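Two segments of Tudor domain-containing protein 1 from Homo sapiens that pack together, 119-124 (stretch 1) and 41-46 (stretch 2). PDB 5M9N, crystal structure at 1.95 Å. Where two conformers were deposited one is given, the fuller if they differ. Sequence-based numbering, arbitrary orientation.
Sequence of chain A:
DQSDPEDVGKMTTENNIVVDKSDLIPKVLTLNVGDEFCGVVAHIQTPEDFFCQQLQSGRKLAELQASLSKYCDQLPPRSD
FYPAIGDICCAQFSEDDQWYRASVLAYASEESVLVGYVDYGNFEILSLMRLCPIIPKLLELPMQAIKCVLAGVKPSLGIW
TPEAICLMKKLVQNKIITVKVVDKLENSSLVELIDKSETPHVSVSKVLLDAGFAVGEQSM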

# COMPACT_ATOMS: atom_id res chain seq x y z
N ASP A 119 -4.07 -1.25 2.54
CA ASP A 119 -3.53 -0.29 3.56
C ASP A 119 -2.05 -0.37 3.76
O ASP A 119 -1.46 0.48 4.55
CB ASP A 119 -4.28 -0.57 4.83
CG ASP A 119 -5.70 -0.16 4.75
OD1 ASP A 119 -6.01 0.99 4.27
OD2 ASP A 119 -6.50 -0.97 5.26
N TYR A 120 -1.39 -1.30 3.05
CA TYR A 120 0.02 -1.61 3.28
C TYR A 120 0.80 -1.69 2.02
O TYR A 120 1.98 -1.31 2.02
CB TYR A 120 0.24 -2.90 4.14
CG TYR A 120 -0.21 -2.73 5.52
CD1 TYR A 120 -1.55 -2.87 5.85
CD2 TYR A 120 0.69 -2.37 6.54
CE1 TYR A 120 -2.02 -2.66 7.10
CE2 TYR A 120 0.23 -2.12 7.83
CZ TYR A 120 -1.11 -2.28 8.10
OH TYR A 120 -1.68 -2.05 9.31
N GLY A 121 0.24 -2.25 0.95
CA GLY A 121 0.88 -2.30 -0.31
C GLY A 121 1.49 -3.60 -0.75
O GLY A 121 1.87 -3.75 -1.95
N ASN A 122 1.56 -4.56 0.15
CA ASN A 122 2.03 -5.88 -0.17
C ASN A 122 0.86 -6.71 -0.73
O ASN A 122 -0.28 -6.24 -0.84
CB ASN A 122 2.72 -6.52 1.06
CG ASN A 122 1.79 -6.74 2.21
OD1 ASN A 122 1.02 -5.87 2.58
ND2 ASN A 122 1.75 -7.95 2.68
N PHE A 123 1.19 -7.93 -1.13
CA PHE A 123 0.27 -8.83 -1.79
C PHE A 123 0.65 -10.28 -1.46
O PHE A 123 1.74 -10.56 -1.05
CB PHE A 123 0.25 -8.54 -3.28
CG PHE A 123 1.50 -8.97 -4.00
CD1 PHE A 123 1.71 -10.32 -4.34
CD2 PHE A 123 2.47 -8.03 -4.33
CE1 PHE A 123 2.88 -10.74 -4.90
CE2 PHE A 123 3.66 -8.44 -4.93
CZ PHE A 123 3.84 -9.79 -5.26
N GLU A 124 -0.29 -11.21 -1.60
CA GLU A 124 -0.01 -12.64 -1.54
C GLU A 124 -1.15 -13.44 -2.15
O GLU A 124 -2.17 -12.88 -2.50
CB GLU A 124 0.23 -13.15 -0.13
CG GLU A 124 -0.93 -13.02 0.83
CD GLU A 124 -0.51 -13.35 2.28
OE1 GLU A 124 0.46 -14.10 2.48
OE2 GLU A 124 -1.18 -12.89 3.19
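Stretch 2 41-46: VAHIQT

Packing of residues 41-46 (VAHIQT) on residues 119-124 of Tudor domain-containing protein 1. Stretch 2 enters as a strand from earlier in the chain, is locally kinked at Ala42 (phi/psi -86/-39), extends again at His43 (-150/139) and turns a corner at Gln45; stretch 1 is loop until Phe123, where a strand begins and continues past Glu124. The touching parts, CA of 120 to 123 and CA of 42 to 45, point in broadly the same direction, 37° apart. In register, Tyr120 CA lies 6.3 Å from Ala42 CA, and Gly121 CA lies 5.8 Å from His43 CA. No hydrogen bond joins the two stretches, so the backbones are not paired as neighbouring strands; the contact, 223 Å² with both sides summed, is made mainly by side chains of stretch 2 against the loop, with the Phe123 ring meeting Gln45.

His43 has the largest share, 71 Å². Its CA-to-CB bond points toward stretch 1, and with chi1 at -172° (t) and chi2 at 81° the imidazole lies across Gly121 and Asn122. One ring face receives the CA of Asn122 in a CH-pi contact, with Asn122 CA 3.9 Å from the ring centroid and 13° off the normal. The carbonyl of Gly121 lies over the same face, Gly121 O being 3.3 Å from His43 CD2, while Asn122 CB approaches His43 ND1 to 3.7 Å. The Asn122 side chain (chi1 64°, p) leads its amide away from the strand. Gly121 lets the histidine come this close: an ideal CB there would stand a tight 3.4 Å from His43 CB, and its phi/psi of 103/-10 by itself calls for glycine.

Tyr120 contributes through its backbone, its ring staying clear of stretch 2. Tyr120 O sits 3.6 Å from Ala42 CB and 3.9 Å from His43 CB, two aliphatic carbons that cover the carbonyl without offering it a donor; it has no polar partner anywhere in the model. Ala42, like its neighbour His43, directs its CB toward the loop, the kink breaking the usual strand alternation, whereas Val41 and Ile44 remain out of reach.

Phe123 closes the far end of the contact. Its CA-to-CB bond points sideways, but chi1 of 72° (p) brings the ring nearer, and Phe123 CE2 reaches 3.9 Å from Gln45 NE2, which lies at the ring edge, near its plane. Gln45 also starts out sideways and bends back through two m rotamers, so that Gln45 NE2 donates a hydrogen bond to His43 NE2 at 3.1 Å. The amide thus lies between the histidine, its hydrogen-bond partner, and the Phe123 ring edge, which it only touches.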

# COMPACT_ATOMS: atom_id res chain seq x y z
N VAL A 41 7.99 4.56 3.96
CA VAL A 41 7.92 3.79 2.70
C VAL A 41 7.59 2.40 3.23
O VAL A 41 8.35 1.78 3.97
CB VAL A 41 9.21 3.87 1.88
CG1 VAL A 41 9.16 3.01 0.61
CG2 VAL A 41 9.48 5.32 1.48
N ALA A 42 6.39 1.95 2.95
CA ALA A 42 5.91 0.69 3.51
C ALA A 42 6.33 -0.52 2.68
O ALA A 42 6.65 -1.57 3.26
CB ALA A 42 4.42 0.76 3.68
N HIS A 43 6.30 -0.40 1.34
CA HIS A 43 6.55 -1.51 0.40
C HIS A 43 7.15 -0.92 -0.88
O HIS A 43 6.64 0.09 -1.32
CB HIS A 43 5.20 -2.19 0.07
CG HIS A 43 5.32 -3.45 -0.73
ND1 HIS A 43 5.65 -4.66 -0.17
CD2 HIS A 43 5.17 -3.67 -2.06
CE1 HIS A 43 5.70 -5.58 -1.12
NE2 HIS A 43 5.42 -5.01 -2.27
N ILE A 44 8.16 -1.58 -1.48
CA ILE A 44 8.87 -1.10 -2.68
C ILE A 44 8.98 -2.22 -3.68
O ILE A 44 9.63 -3.21 -3.37
CB ILE A 44 10.34 -0.64 -2.38
CG1 ILE A 44 10.34 0.55 -1.41
CG2 ILE A 44 11.13 -0.27 -3.66
CD1 ILE A 44 11.74 0.96 -0.98
N GLN A 45 8.36 -2.07 -4.85
CA GLN A 45 8.73 -2.89 -6.03
C GLN A 45 9.91 -2.30 -6.74
O GLN A 45 10.92 -2.94 -6.86
CB GLN A 45 7.52 -3.07 -7.00
CG GLN A 45 6.44 -3.98 -6.39
CD GLN A 45 6.96 -5.36 -6.10
OE1 GLN A 45 7.69 -5.91 -6.87
NE2 GLN A 45 6.62 -5.90 -4.96
N THR A 46 9.78 -1.07 -7.20
CA THR A 46 10.89 -0.35 -7.82
C THR A 46 10.71 1.12 -7.45
O THR A 46 9.66 1.50 -6.94
CB THR A 46 10.83 -0.38 -9.38
OG1 THR A 46 9.74 0.44 -9.79
CG2 THR A 46 10.60 -1.80 -9.91